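Peroxisomal catalase A (Saccharomyces cerevisiae, PDB 1A4E) probably breaks down hydrogen peroxide made by peroxisomal oxidases into water and oxygen, working as a heme-containing homotetramer. Local coordinates at residues P462-Q465 / Q466-Y469; L157-A160 / D161-W164; M471-R474 / V475-L479; L167-P170 / E171-V174. One frame throughout, in Å; residues are numbered along the deposited sequence.

Interaction 1 (P462-Q465 / Q466-Y469); sequences PQIQ and QRVY
The carbonyl oxygen of Q465 is held chiefly by the amide of Y469, with Y469 N to Q465 O at 3.1 Å, and more weakly by the amide of V468. The same oxygen lies beneath the Y469 ring, 3.1 Å from its plane and over its centre. With CG set beside its own backbone N (chi1 -56°), the tyrosine folds back along the helix axis, which brings the ring over the preceding turn. The ring lies alongside the Q465 side chain and points the same way, with Y469 OH 4.0 Å from Q465 CB and the amide plane inclined to the ring; the Q465 amide itself donates through NE2 to V457 O. These are i to i+4 neighbours in the first turns of helix 462-473, in the C-terminal helical part of the catalase chain. Backbone bonds from Q466 N to P462 O and from V468 N to I464 O continue the helical pattern. On another side of the helix, Q463 and R467 extend in the same direction, and R467 NH2 donates to Q463 OE1 at 2.9 Å. The bond is bent, with 137° at the hydrogen, and the amide and guanidinium planes are well inclined to each other. Q463 reaches this partner by placing CG between its backbone N and carbonyl carbon (chi1 55°). I464 CG1 covers one guanidinium face from 4.2 Å above the plane. While NH2 meets the neutral amide of Q463, R467 NH1 forms a salt bridge with the carboxylate of D165 on helix 160-168.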
ATOM      1  N   PRO B 462     -37.778   0.064 -21.923  1.00 59.66           N
ATOM      2  CA  PRO B 462     -38.395   0.295 -23.233  1.00 58.34           C
ATOM      3  C   PRO B 462     -37.880   1.448 -24.097  1.00 56.74           C
ATOM      4  O   PRO B 462     -37.741   1.262 -25.309  1.00 54.74           O
ATOM      5  CB  PRO B 462     -39.869   0.410 -22.896  1.00 58.91           C
ATOM      6  CG  PRO B 462     -39.881   0.868 -21.458  1.00 59.45           C
ATOM      7  CD  PRO B 462     -38.801  -0.030 -20.887  1.00 60.17           C
ATOM      8  N   GLN B 463     -37.579   2.627 -23.520  1.00 55.52           N
ATOM      9  CA  GLN B 463     -37.038   3.743 -24.296  1.00 57.34           C
ATOM     10  C   GLN B 463     -35.569   3.533 -24.696  1.00 54.67           C
ATOM     11  O   GLN B 463     -35.133   4.048 -25.726  1.00 52.88           O
ATOM     12  CB  GLN B 463     -37.178   5.076 -23.510  1.00 61.83           C
ATOM     13  CG  GLN B 463     -36.576   5.133 -22.100  1.00 72.06           C
ATOM     14  CD  GLN B 463     -36.062   6.507 -21.680  1.00 76.07           C
ATOM     15  OE1 GLN B 463     -34.863   6.790 -21.789  1.00 80.58           O
ATOM     16  NE2 GLN B 463     -36.916   7.391 -21.172  1.00 75.62           N
ATOM     17  N   ILE B 464     -34.789   2.768 -23.904  1.00 50.79           N
ATOM     18  CA  ILE B 464     -33.415   2.418 -24.247  1.00 45.84           C
ATOM     19  C   ILE B 464     -33.444   1.350 -25.339  1.00 45.37           C
ATOM     20  O   ILE B 464     -32.630   1.414 -26.263  1.00 45.23           O
ATOM     21  CB  ILE B 464     -32.673   1.926 -22.960  1.00 42.14           C
ATOM     22  CG1 ILE B 464     -32.299   3.158 -22.158  1.00 41.83           C
ATOM     23  CG2 ILE B 464     -31.415   1.120 -23.267  1.00 39.32           C
ATOM     24  CD1 ILE B 464     -31.565   2.890 -20.837  1.00 39.92           C
ATOM     25  N   GLN B 465     -34.387   0.394 -25.277  1.00 43.42           N
ATOM     26  CA  GLN B 465     -34.542  -0.630 -26.307  1.00 42.65           C
ATOM     27  C   GLN B 465     -34.870  -0.004 -27.650  1.00 42.18           C
ATOM     28  O   GLN B 465     -34.351  -0.435 -28.677  1.00 42.64           O
ATOM     29  CB  GLN B 465     -35.667  -1.592 -25.996  1.00 41.84           C
ATOM     30  CG  GLN B 465     -35.460  -2.494 -24.808  1.00 43.63           C
ATOM     31  CD  GLN B 465     -36.637  -3.431 -24.623  1.00 45.37           C
ATOM     32  OE1 GLN B 465     -37.787  -3.001 -24.548  1.00 49.60           O
ATOM     33  NE2 GLN B 465     -36.378  -4.739 -24.555  1.00 46.97           N
ATOM     34  N   GLN B 466     -35.709   1.039 -27.643  1.00 42.26           N
ATOM     35  CA  GLN B 466     -36.075   1.718 -28.867  1.00 42.94           C
ATOM     36  C   GLN B 466     -34.857   2.381 -29.486  1.00 42.95           C
ATOM     37  O   GLN B 466     -34.699   2.338 -30.706  1.00 42.63           O
ATOM     38  CB  GLN B 466     -37.161   2.761 -28.584  1.00 45.02           C
ATOM     39  CG  GLN B 466     -37.761   3.378 -29.859  1.00 49.35           C
ATOM     40  CD  GLN B 466     -38.180   2.344 -30.906  1.00 50.54           C
ATOM     41  OE1 GLN B 466     -38.947   1.414 -30.637  1.00 49.83           O
ATOM     42  NE2 GLN B 466     -37.643   2.467 -32.120  1.00 47.99           N
ATOM     43  N   ARG B 467     -33.971   2.939 -28.647  1.00 41.68           N
ATOM     44  CA  ARG B 467     -32.740   3.552 -29.128  1.00 41.82           C
ATOM     45  C   ARG B 467     -31.749   2.556 -29.716  1.00 41.23           C
ATOM     46  O   ARG B 467     -30.963   2.904 -30.602  1.00 40.08           O
ATOM     47  CB  ARG B 467     -32.036   4.281 -28.019  1.00 43.76           C
ATOM     48  CG  ARG B 467     -32.844   5.391 -27.410  1.00 47.19           C
ATOM     49  CD  ARG B 467     -31.864   6.093 -26.528  1.00 54.21           C
ATOM     50  NE  ARG B 467     -32.477   6.545 -25.300  1.00 62.06           N
ATOM     51  CZ  ARG B 467     -31.719   6.853 -24.250  1.00 67.43           C
ATOM     52  NH1 ARG B 467     -30.380   6.756 -24.295  1.00 67.73           N
ATOM     53  NH2 ARG B 467     -32.322   7.266 -23.137  1.00 68.08           N
ATOM     54  N   VAL B 468     -31.776   1.315 -29.205  1.00 39.40           N
ATOM     55  CA  VAL B 468     -30.948   0.241 -29.736  1.00 38.91           C
ATOM     56  C   VAL B 468     -31.440  -0.094 -31.139  1.00 39.32           C
ATOM     57  O   VAL B 468     -30.622  -0.205 -32.050  1.00 39.25           O
ATOM     58  CB  VAL B 468     -31.040  -0.994 -28.815  1.00 36.43           C
ATOM     59  CG1 VAL B 468     -30.327  -2.190 -29.423  1.00 32.10           C
ATOM     60  CG2 VAL B 468     -30.400  -0.650 -27.476  1.00 34.89           C
ATOM     61  N   TYR B 469     -32.769  -0.199 -31.313  1.00 40.28           N
ATOM     62  CA  TYR B 469     -33.381  -0.501 -32.603  1.00 39.12           C
ATOM     63  C   TYR B 469     -33.101   0.603 -33.602  1.00 39.46           C
ATOM     64  O   TYR B 469     -32.793   0.308 -34.752  1.00 42.34           O
ATOM     65  CB  TYR B 469     -34.892  -0.648 -32.490  1.00 37.18           C
ATOM     66  CG  TYR B 469     -35.379  -1.677 -31.482  1.00 38.92           C
ATOM     67  CD1 TYR B 469     -34.623  -2.814 -31.170  1.00 39.44           C
ATOM     68  CD2 TYR B 469     -36.597  -1.448 -30.840  1.00 40.48           C
ATOM     69  CE1 TYR B 469     -35.088  -3.718 -30.212  1.00 40.39           C
ATOM     70  CE2 TYR B 469     -37.065  -2.350 -29.883  1.00 40.70           C
ATOM     71  CZ  TYR B 469     -36.305  -3.478 -29.577  1.00 40.19           C
ATOM     72  OH  TYR B 469     -36.768  -4.365 -28.630  1.00 43.17           O
TER

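Interaction 2 (L157-A160 / D161-W164); sequences LRDA and DMFW
The M162 side chain bends back over D159, its CE 3.6 Å from D159 CB and its CG nearly as close, and the two side chains cross at about a right angle. The terminal methyl and CG of the methionine lie against the aspartate CB, while the carboxylate is used for capping. D159 CG stands anti to the backbone N (chi1 -171°), which turns OD1 toward the first amides of the helix. OD1 accepts from D161 N at 2.9 Å, on the anti side of the carboxylate and 28° out of its plane, and a weak, longer bond comes from M162 N. This is an N-cap: D159 starts helix 160-168, and the negative charge beside the helix's amino end would probably be favourable there. Two main-chain bonds of the first turn follow, F163 N to D159 O and the nearly straight W164 N to A160 O at 3.0 Å. The second carboxylate oxygen of D159 takes a hydrogen bond from N152 ND2. Close by stands another acid, with D159 OD1 and D161 OD2 3.8 Å apart and their carboxylate planes turned by 57°; D161 is held through OD1 by C461 N, just ahead of helix 462-473. F163 and W164, like M162, are buried. F163 CD1 sits 3.6 Å above one face of the W164 indole, offset toward its rim, and W164 NE1 is hydrogen-bonded to H456 ND1.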
ATOM      1  N   LEU B 157     -25.343  -5.857  -9.903  1.00 32.21           N
ATOM      2  CA  LEU B 157     -25.761  -6.708 -10.999  1.00 32.16           C
ATOM      3  C   LEU B 157     -25.272  -6.139 -12.317  1.00 33.26           C
ATOM      4  O   LEU B 157     -25.067  -4.934 -12.460  1.00 31.92           O
ATOM      5  CB  LEU B 157     -27.276  -6.795 -11.054  1.00 31.75           C
ATOM      6  CG  LEU B 157     -28.013  -7.310  -9.827  1.00 33.75           C
ATOM      7  CD1 LEU B 157     -29.509  -7.200 -10.054  1.00 30.10           C
ATOM      8  CD2 LEU B 157     -27.605  -8.747  -9.550  1.00 35.17           C
ATOM      9  N   ARG B 158     -25.085  -6.994 -13.321  1.00 35.65           N
ATOM     10  CA  ARG B 158     -24.727  -6.493 -14.639  1.00 40.28           C
ATOM     11  C   ARG B 158     -26.029  -5.940 -15.208  1.00 39.13           C
ATOM     12  O   ARG B 158     -27.093  -6.564 -15.165  1.00 42.75           O
ATOM     13  CB  ARG B 158     -24.157  -7.628 -15.488  1.00 43.82           C
ATOM     14  CG  ARG B 158     -22.992  -8.250 -14.726  1.00 51.71           C
ATOM     15  CD  ARG B 158     -22.056  -9.054 -15.589  1.00 57.81           C
ATOM     16  NE  ARG B 158     -20.987  -8.209 -16.077  1.00 62.18           N
ATOM     17  CZ  ARG B 158     -19.811  -8.716 -16.434  1.00 65.39           C
ATOM     18  NH1 ARG B 158     -19.539 -10.021 -16.357  1.00 66.61           N
ATOM     19  NH2 ARG B 158     -18.888  -7.889 -16.908  1.00 67.03           N
ATOM     20  N   ASP B 159     -25.935  -4.691 -15.653  1.00 36.95           N
ATOM     21  CA  ASP B 159     -27.101  -3.934 -16.066  1.00 35.30           C
ATOM     22  C   ASP B 159     -27.144  -3.593 -17.547  1.00 35.11           C
ATOM     23  O   ASP B 159     -26.319  -2.828 -18.053  1.00 36.39           O
ATOM     24  CB  ASP B 159     -27.102  -2.691 -15.194  1.00 37.21           C
ATOM     25  CG  ASP B 159     -28.311  -1.778 -15.214  1.00 40.23           C
ATOM     26  OD1 ASP B 159     -29.121  -1.823 -16.132  1.00 44.39           O
ATOM     27  OD2 ASP B 159     -28.439  -0.996 -14.280  1.00 46.22           O
ATOM     28  N   ALA B 160     -28.180  -4.128 -18.210  1.00 33.06           N
ATOM     29  CA  ALA B 160     -28.393  -3.900 -19.633  1.00 30.72           C
ATOM     30  C   ALA B 160     -28.773  -2.460 -19.946  1.00 31.64           C
ATOM     31  O   ALA B 160     -28.468  -1.982 -21.036  1.00 33.92           O
ATOM     32  CB  ALA B 160     -29.495  -4.809 -20.160  1.00 28.23           C
ATOM     33  N   ASP B 161     -29.413  -1.739 -19.017  1.00 31.80           N
ATOM     34  CA  ASP B 161     -29.696  -0.321 -19.205  1.00 33.98           C
ATOM     35  C   ASP B 161     -28.415   0.487 -19.236  1.00 35.33           C
ATOM     36  O   ASP B 161     -28.333   1.362 -20.089  1.00 36.30           O
ATOM     37  CB  ASP B 161     -30.547   0.284 -18.088  1.00 39.43           C
ATOM     38  CG  ASP B 161     -31.944  -0.291 -17.917  1.00 45.57           C
ATOM     39  OD1 ASP B 161     -32.464  -0.884 -18.852  1.00 48.10           O
ATOM     40  OD2 ASP B 161     -32.512  -0.150 -16.838  1.00 49.85           O
ATOM     41  N   MET B 162     -27.418   0.243 -18.359  1.00 33.43           N
ATOM     42  CA  MET B 162     -26.145   0.969 -18.408  1.00 30.61           C
ATOM     43  C   MET B 162     -25.419   0.685 -19.717  1.00 28.90           C
ATOM     44  O   MET B 162     -24.942   1.595 -20.392  1.00 29.48           O
ATOM     45  CB  MET B 162     -25.117   0.558 -17.364  1.00 32.85           C
ATOM     46  CG  MET B 162     -25.380   0.538 -15.891  1.00 35.53           C
ATOM     47  SD  MET B 162     -23.814   0.145 -15.078  1.00 34.34           S
ATOM     48  CE  MET B 162     -23.622  -1.603 -15.267  1.00 31.21           C
ATOM     49  N   PHE B 163     -25.348  -0.619 -20.031  1.00 25.64           N
ATOM     50  CA  PHE B 163     -24.647  -1.130 -21.191  1.00 27.31           C
ATOM     51  C   PHE B 163     -25.123  -0.434 -22.453  1.00 27.44           C
ATOM     52  O   PHE B 163     -24.337   0.216 -23.136  1.00 28.98           O
ATOM     53  CB  PHE B 163     -24.892  -2.633 -21.244  1.00 27.91           C
ATOM     54  CG  PHE B 163     -24.152  -3.438 -22.306  1.00 32.12           C
ATOM     55  CD1 PHE B 163     -24.478  -3.337 -23.665  1.00 32.06           C
ATOM     56  CD2 PHE B 163     -23.153  -4.323 -21.901  1.00 34.34           C
ATOM     57  CE1 PHE B 163     -23.811  -4.118 -24.608  1.00 34.98           C
ATOM     58  CE2 PHE B 163     -22.492  -5.105 -22.853  1.00 36.25           C
ATOM     59  CZ  PHE B 163     -22.816  -5.003 -24.204  1.00 36.10           C
ATOM     60  N   TRP B 164     -26.419  -0.533 -22.750  1.00 28.50           N
ATOM     61  CA  TRP B 164     -26.941   0.070 -23.959  1.00 26.51           C
ATOM     62  C   TRP B 164     -27.156   1.568 -23.887  1.00 28.39           C
ATOM     63  O   TRP B 164     -27.121   2.212 -24.935  1.00 28.07           O
ATOM     64  CB  TRP B 164     -28.230  -0.632 -24.334  1.00 24.59           C
ATOM     65  CG  TRP B 164     -27.943  -2.020 -24.888  1.00 25.69           C
ATOM     66  CD1 TRP B 164     -28.339  -3.138 -24.202  1.00 26.76           C
ATOM     67  CD2 TRP B 164     -27.291  -2.318 -26.060  1.00 25.67           C
ATOM     68  NE1 TRP B 164     -27.940  -4.144 -24.932  1.00 27.97           N
ATOM     69  CE2 TRP B 164     -27.317  -3.711 -26.037  1.00 26.30           C
ATOM     70  CE3 TRP B 164     -26.688  -1.652 -27.128  1.00 27.12           C
ATOM     71  CZ2 TRP B 164     -26.746  -4.460 -27.062  1.00 26.79           C
ATOM     72  CZ3 TRP B 164     -26.115  -2.400 -28.158  1.00 26.08           C
ATOM     73  CH2 TRP B 164     -26.146  -3.793 -28.125  1.00 24.26           C
TER

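Interaction 3 (M471-R474 / V475-L479); sequences MFAR and VDKGL
F472 and L479 cross at a slant over a tight turn between two consecutive helices, where helix 462-473 gives way to helix 477-487. One methyl of the leucine does the touching: L479 CD1 lies 3.7 Å from F472 CD1. L479 sends CG anti to its backbone N (chi1 -153°) and points back toward the preceding helix. The apolar patch continues beyond the pair, since F472 also packs against I176, V179 and M180 of helix 176-182 and L479 against Y436. On another side of the corner the fit is slighter, A473 CB meeting the bent K477 chain at CG, 4.1 Å away, before the lysine leads off to the exposed surface. Between these side chains the main chain turns about F472 O. D476 N approaches this oxygen at 3.0 Å with an almost straight bond, 171° at the hydrogen, while V475 N comes from above the carbonyl plane at 3.1 Å. Two amides thus satisfy one carbonyl near the end of the first helix. V475 rests its CB 3.4 Å from the same oxygen, F472 O, and its side chain packs on I176 and F429. R433 braces the turn by hydrogen bonding to the carbonyls of R474 and V475. D476 then serves as N-cap of the second helix, its OD2 receiving a weak bond from L479 N at 3.0 Å.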
ATOM      1  N   MET B 471     -30.478   2.636 -33.619  1.00 44.14           N
ATOM      2  CA  MET B 471     -29.059   2.595 -33.953  1.00 42.34           C
ATOM      3  C   MET B 471     -28.770   1.463 -34.935  1.00 40.08           C
ATOM      4  O   MET B 471     -28.057   1.671 -35.918  1.00 41.98           O
ATOM      5  CB  MET B 471     -28.223   2.404 -32.680  1.00 42.08           C
ATOM      6  CG  MET B 471     -26.716   2.356 -32.913  1.00 41.03           C
ATOM      7  SD  MET B 471     -25.736   2.157 -31.405  1.00 40.15           S
ATOM      8  CE  MET B 471     -26.126   0.475 -31.009  1.00 37.63           C
ATOM      9  N   PHE B 472     -29.332   0.268 -34.719  1.00 37.99           N
ATOM     10  CA  PHE B 472     -29.112  -0.837 -35.636  1.00 39.56           C
ATOM     11  C   PHE B 472     -29.844  -0.723 -36.967  1.00 40.89           C
ATOM     12  O   PHE B 472     -29.415  -1.317 -37.954  1.00 39.09           O
ATOM     13  CB  PHE B 472     -29.491  -2.132 -34.940  1.00 38.83           C
ATOM     14  CG  PHE B 472     -28.361  -2.614 -34.036  1.00 39.33           C
ATOM     15  CD1 PHE B 472     -27.232  -3.219 -34.598  1.00 37.88           C
ATOM     16  CD2 PHE B 472     -28.452  -2.455 -32.650  1.00 39.38           C
ATOM     17  CE1 PHE B 472     -26.200  -3.663 -33.770  1.00 40.49           C
ATOM     18  CE2 PHE B 472     -27.413  -2.903 -31.832  1.00 38.56           C
ATOM     19  CZ  PHE B 472     -26.289  -3.506 -32.389  1.00 38.26           C
ATOM     20  N   ALA B 473     -30.929   0.065 -37.014  1.00 42.69           N
ATOM     21  CA  ALA B 473     -31.644   0.353 -38.253  1.00 42.83           C
ATOM     22  C   ALA B 473     -30.779   1.201 -39.175  1.00 43.02           C
ATOM     23  O   ALA B 473     -30.895   1.144 -40.402  1.00 44.12           O
ATOM     24  CB  ALA B 473     -32.922   1.136 -37.995  1.00 40.29           C
ATOM     25  N   ARG B 474     -29.873   1.975 -38.569  1.00 41.13           N
ATOM     26  CA  ARG B 474     -28.957   2.806 -39.315  1.00 41.96           C
ATOM     27  C   ARG B 474     -27.875   1.968 -39.997  1.00 42.48           C
ATOM     28  O   ARG B 474     -27.197   2.434 -40.914  1.00 42.04           O
ATOM     29  CB  ARG B 474     -28.396   3.815 -38.333  1.00 42.41           C
ATOM     30  CG  ARG B 474     -27.801   5.004 -39.035  1.00 49.26           C
ATOM     31  CD  ARG B 474     -27.694   6.166 -38.087  1.00 52.02           C
ATOM     32  NE  ARG B 474     -26.840   7.173 -38.692  1.00 58.78           N
ATOM     33  CZ  ARG B 474     -26.215   8.098 -37.960  1.00 61.14           C
ATOM     34  NH1 ARG B 474     -26.346   8.152 -36.631  1.00 60.92           N
ATOM     35  NH2 ARG B 474     -25.403   8.960 -38.572  1.00 62.09           N
ATOM     36  N   VAL B 475     -27.720   0.703 -39.585  1.00 43.83           N
ATOM     37  CA  VAL B 475     -26.808  -0.231 -40.234  1.00 44.91           C
ATOM     38  C   VAL B 475     -27.599  -1.000 -41.290  1.00 47.14           C
ATOM     39  O   VAL B 475     -27.194  -1.098 -42.446  1.00 47.74           O
ATOM     40  CB  VAL B 475     -26.212  -1.207 -39.185  1.00 44.76           C
ATOM     41  CG1 VAL B 475     -25.299  -2.247 -39.835  1.00 41.64           C
ATOM     42  CG2 VAL B 475     -25.402  -0.397 -38.185  1.00 44.58           C
ATOM     43  N   ASP B 476     -28.752  -1.539 -40.879  1.00 48.52           N
ATOM     44  CA  ASP B 476     -29.626  -2.332 -41.731  1.00 50.57           C
ATOM     45  C   ASP B 476     -30.986  -2.413 -41.043  1.00 52.60           C
ATOM     46  O   ASP B 476     -31.093  -2.818 -39.882  1.00 55.35           O
ATOM     47  CB  ASP B 476     -29.039  -3.738 -41.912  1.00 51.20           C
ATOM     48  CG  ASP B 476     -29.756  -4.596 -42.943  1.00 52.38           C
ATOM     49  OD1 ASP B 476     -29.380  -4.555 -44.110  1.00 54.28           O
ATOM     50  OD2 ASP B 476     -30.676  -5.323 -42.583  1.00 52.17           O
ATOM     51  N   LYS B 477     -32.049  -2.016 -41.752  1.00 53.46           N
ATOM     52  CA  LYS B 477     -33.389  -2.041 -41.186  1.00 53.00           C
ATOM     53  C   LYS B 477     -33.926  -3.440 -40.959  1.00 49.48           C
ATOM     54  O   LYS B 477     -34.728  -3.638 -40.052  1.00 47.88           O
ATOM     55  CB  LYS B 477     -34.320  -1.249 -42.097  1.00 56.62           C
ATOM     56  CG  LYS B 477     -34.205   0.236 -41.739  1.00 66.66           C
ATOM     57  CD  LYS B 477     -34.063   1.215 -42.910  1.00 73.09           C
ATOM     58  CE  LYS B 477     -35.273   1.212 -43.842  1.00 76.92           C
ATOM     59  NZ  LYS B 477     -35.187   2.293 -44.804  1.00 76.92           N
ATOM     60  N   GLY B 478     -33.451  -4.421 -41.738  1.00 48.02           N
ATOM     61  CA  GLY B 478     -33.844  -5.814 -41.574  1.00 48.35           C
ATOM     62  C   GLY B 478     -33.245  -6.426 -40.311  1.00 49.65           C
ATOM     63  O   GLY B 478     -33.850  -7.292 -39.674  1.00 49.55           O
ATOM     64  N   LEU B 479     -32.038  -5.940 -39.963  1.00 48.69           N
ATOM     65  CA  LEU B 479     -31.298  -6.339 -38.771  1.00 45.76           C
ATOM     66  C   LEU B 479     -32.057  -5.824 -37.555  1.00 44.31           C
ATOM     67  O   LEU B 479     -32.291  -6.565 -36.602  1.00 45.16           O
ATOM     68  CB  LEU B 479     -29.905  -5.715 -38.769  1.00 45.11           C
ATOM     69  CG  LEU B 479     -28.677  -6.301 -38.079  1.00 43.19           C
ATOM     70  CD1 LEU B 479     -27.852  -5.103 -37.663  1.00 40.24           C
ATOM     71  CD2 LEU B 479     -28.985  -7.158 -36.863  1.00 39.48           C
TER

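Interaction 4 (L167-P170 / E171-V174); sequences LTTP and ENQV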
ATOM      1  N   LEU B 167     -23.768   3.046 -25.058  1.00 31.94           N
ATOM      2  CA  LEU B 167     -23.540   2.786 -26.473  1.00 31.56           C
ATOM      3  C   LEU B 167     -24.471   3.499 -27.441  1.00 30.88           C
ATOM      4  O   LEU B 167     -24.033   3.905 -28.511  1.00 31.33           O
ATOM      5  CB  LEU B 167     -23.612   1.281 -26.705  1.00 29.16           C
ATOM      6  CG  LEU B 167     -22.533   0.453 -25.996  1.00 29.51           C
ATOM      7  CD1 LEU B 167     -22.811  -1.029 -26.191  1.00 26.76           C
ATOM      8  CD2 LEU B 167     -21.161   0.829 -26.535  1.00 26.46           C
ATOM      9  N   THR B 168     -25.737   3.701 -27.074  1.00 31.55           N
ATOM     10  CA  THR B 168     -26.687   4.389 -27.934  1.00 33.46           C
ATOM     11  C   THR B 168     -26.658   5.909 -27.793  1.00 35.25           C
ATOM     12  O   THR B 168     -27.352   6.592 -28.550  1.00 36.30           O
ATOM     13  CB  THR B 168     -28.129   3.884 -27.660  1.00 33.97           C
ATOM     14  OG1 THR B 168     -28.467   4.192 -26.305  1.00 34.91           O
ATOM     15  CG2 THR B 168     -28.253   2.396 -27.956  1.00 32.67           C
ATOM     16  N   THR B 169     -25.894   6.477 -26.837  1.00 35.50           N
ATOM     17  CA  THR B 169     -25.764   7.934 -26.701  1.00 33.78           C
ATOM     18  C   THR B 169     -25.120   8.438 -27.986  1.00 37.04           C
ATOM     19  O   THR B 169     -24.115   7.854 -28.392  1.00 37.32           O
ATOM     20  CB  THR B 169     -24.871   8.292 -25.495  1.00 31.67           C
ATOM     21  OG1 THR B 169     -25.563   7.797 -24.374  1.00 31.35           O
ATOM     22  CG2 THR B 169     -24.635   9.773 -25.269  1.00 28.07           C
ATOM     23  N   PRO B 170     -25.673   9.444 -28.691  1.00 39.18           N
ATOM     24  CA  PRO B 170     -25.320   9.791 -30.068  1.00 39.21           C
ATOM     25  C   PRO B 170     -23.839   9.958 -30.350  1.00 38.44           C
ATOM     26  O   PRO B 170     -23.337   9.397 -31.321  1.00 40.31           O
ATOM     27  CB  PRO B 170     -26.122  11.044 -30.339  1.00 38.71           C
ATOM     28  CG  PRO B 170     -27.380  10.758 -29.549  1.00 39.62           C
ATOM     29  CD  PRO B 170     -26.794  10.263 -28.238  1.00 38.58           C
ATOM     30  N   GLU B 171     -23.131  10.657 -29.454  1.00 37.61           N
ATOM     31  CA  GLU B 171     -21.693  10.877 -29.591  1.00 37.83           C
ATOM     32  C   GLU B 171     -20.822   9.663 -29.281  1.00 34.28           C
ATOM     33  O   GLU B 171     -19.624   9.681 -29.545  1.00 35.71           O
ATOM     34  CB  GLU B 171     -21.237  12.046 -28.698  1.00 39.49           C
ATOM     35  CG  GLU B 171     -21.660  12.075 -27.230  1.00 49.10           C
ATOM     36  CD  GLU B 171     -23.025  12.698 -26.904  1.00 55.32           C
ATOM     37  OE1 GLU B 171     -23.845  12.947 -27.796  1.00 55.09           O
ATOM     38  OE2 GLU B 171     -23.265  12.935 -25.720  1.00 57.77           O
ATOM     39  N   ASN B 172     -21.409   8.594 -28.743  1.00 30.94           N
ATOM     40  CA  ASN B 172     -20.706   7.355 -28.453  1.00 31.26           C
ATOM     41  C   ASN B 172     -21.012   6.270 -29.476  1.00 32.45           C
ATOM     42  O   ASN B 172     -20.336   5.239 -29.479  1.00 32.98           O
ATOM     43  CB  ASN B 172     -21.093   6.812 -27.087  1.00 28.52           C
ATOM     44  CG  ASN B 172     -20.851   7.765 -25.936  1.00 30.19           C
ATOM     45  OD1 ASN B 172     -20.012   8.656 -25.982  1.00 30.87           O
ATOM     46  ND2 ASN B 172     -21.598   7.599 -24.853  1.00 29.53           N
ATOM     47  N   GLN B 173     -21.968   6.466 -30.397  1.00 32.24           N
ATOM     48  CA  GLN B 173     -22.461   5.476 -31.364  1.00 31.28           C
ATOM     49  C   GLN B 173     -21.337   5.078 -32.326  1.00 28.67           C
ATOM     50  O   GLN B 173     -21.575   4.080 -33.099  1.00 27.48           O
ATOM     51  CB  GLN B 173     -23.623   6.062 -32.166  1.00 34.23           C
ATOM     52  CG  GLN B 173     -24.804   6.477 -31.289  1.00 35.79           C
ATOM     53  CD  GLN B 173     -25.964   7.072 -32.090  1.00 41.32           C
ATOM     54  OE1 GLN B 173     -25.874   7.180 -33.312  1.00 42.98           O
ATOM     55  NE2 GLN B 173     -27.058   7.470 -31.470  1.00 20.00           N
ATOM     56  N   VAL B 174     -20.176   5.690 -32.377  1.00 28.67           N
ATOM     57  CA  VAL B 174     -19.019   5.258 -33.164  1.00 29.65           C
ATOM     58  C   VAL B 174     -18.531   3.877 -32.691  1.00 28.77           C
ATOM     59  O   VAL B 174     -17.699   3.233 -33.322  1.00 29.19           O
ATOM     60  CB  VAL B 174     -17.918   6.387 -33.046  1.00 30.59           C
ATOM     61  CG1 VAL B 174     -17.292   6.454 -31.671  1.00 28.48           C
ATOM     62  CG2 VAL B 174     -16.854   6.127 -34.089  1.00 32.00           C
TER
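The Q173 amide is packed against the backbone of P170, with NE2 only 3.2 Å from P170 CA, and Q173 NE2 also donates to T168 O at 3.1 Å. The bond is fairly straight, 163° at the hydrogen, and the acceptor lies in the amide plane of Q173, although the nitrogen itself stands above the carbonyl plane of T168. With CG beside its backbone N and the chain extended from there (chi2 180°), the glutamine reaches back past the proline CA to the end of the preceding helix. N172, which is buried, is drawn in equally closely: its N binds T169 O at 2.8 Å, and its side chain runs beside that of T169, with N172 ND2 3.4 Å from T169 CB. The arrangement is the tight turn that follows helix 160-168 and leads through a short 3-10 segment toward helix 176-182. A weak bond from Q173 N to P170 O adds to the turn. The polar ends in this closely packed part have outside partners: N172 ND2 donates to F166 O, N172 OD1 accepts from K141 NZ, and T169 OG1 is bonded to D165 O and to N391 of a second subunit. The outer side is looser. There the P170 ring is on the exposed side, and the partly exposed E171 bends its chain back until its OE2 comes 3.5 Å from T169 CG2, a glancing contact between crossing side chains. T422 pairs with E171 through the backbone, and its hydroxyl is bonded to P170 O.

In the fold
From the N terminus, interaction 2 starts helix 160-168 and interaction 4 turns the chain out of it toward helix 176-182. Some 290 residues later, interaction 1 spans the first turns of helix 462-473 and interaction 3 the corner into helix 477-487. All four are local and follow in series, so none nests within or crosses another. Helices 160-168 and 462-473 nevertheless lie against each other: interaction 1 touches interaction 2 through I464 and V468 on W164, and interaction 4 through V468 on T168. F472 also meets W164, while R474 and M471 reach Q173 and L167. Helix 462-473 and the corner after it are thus packed against helix 160-168 and the turn that follows it.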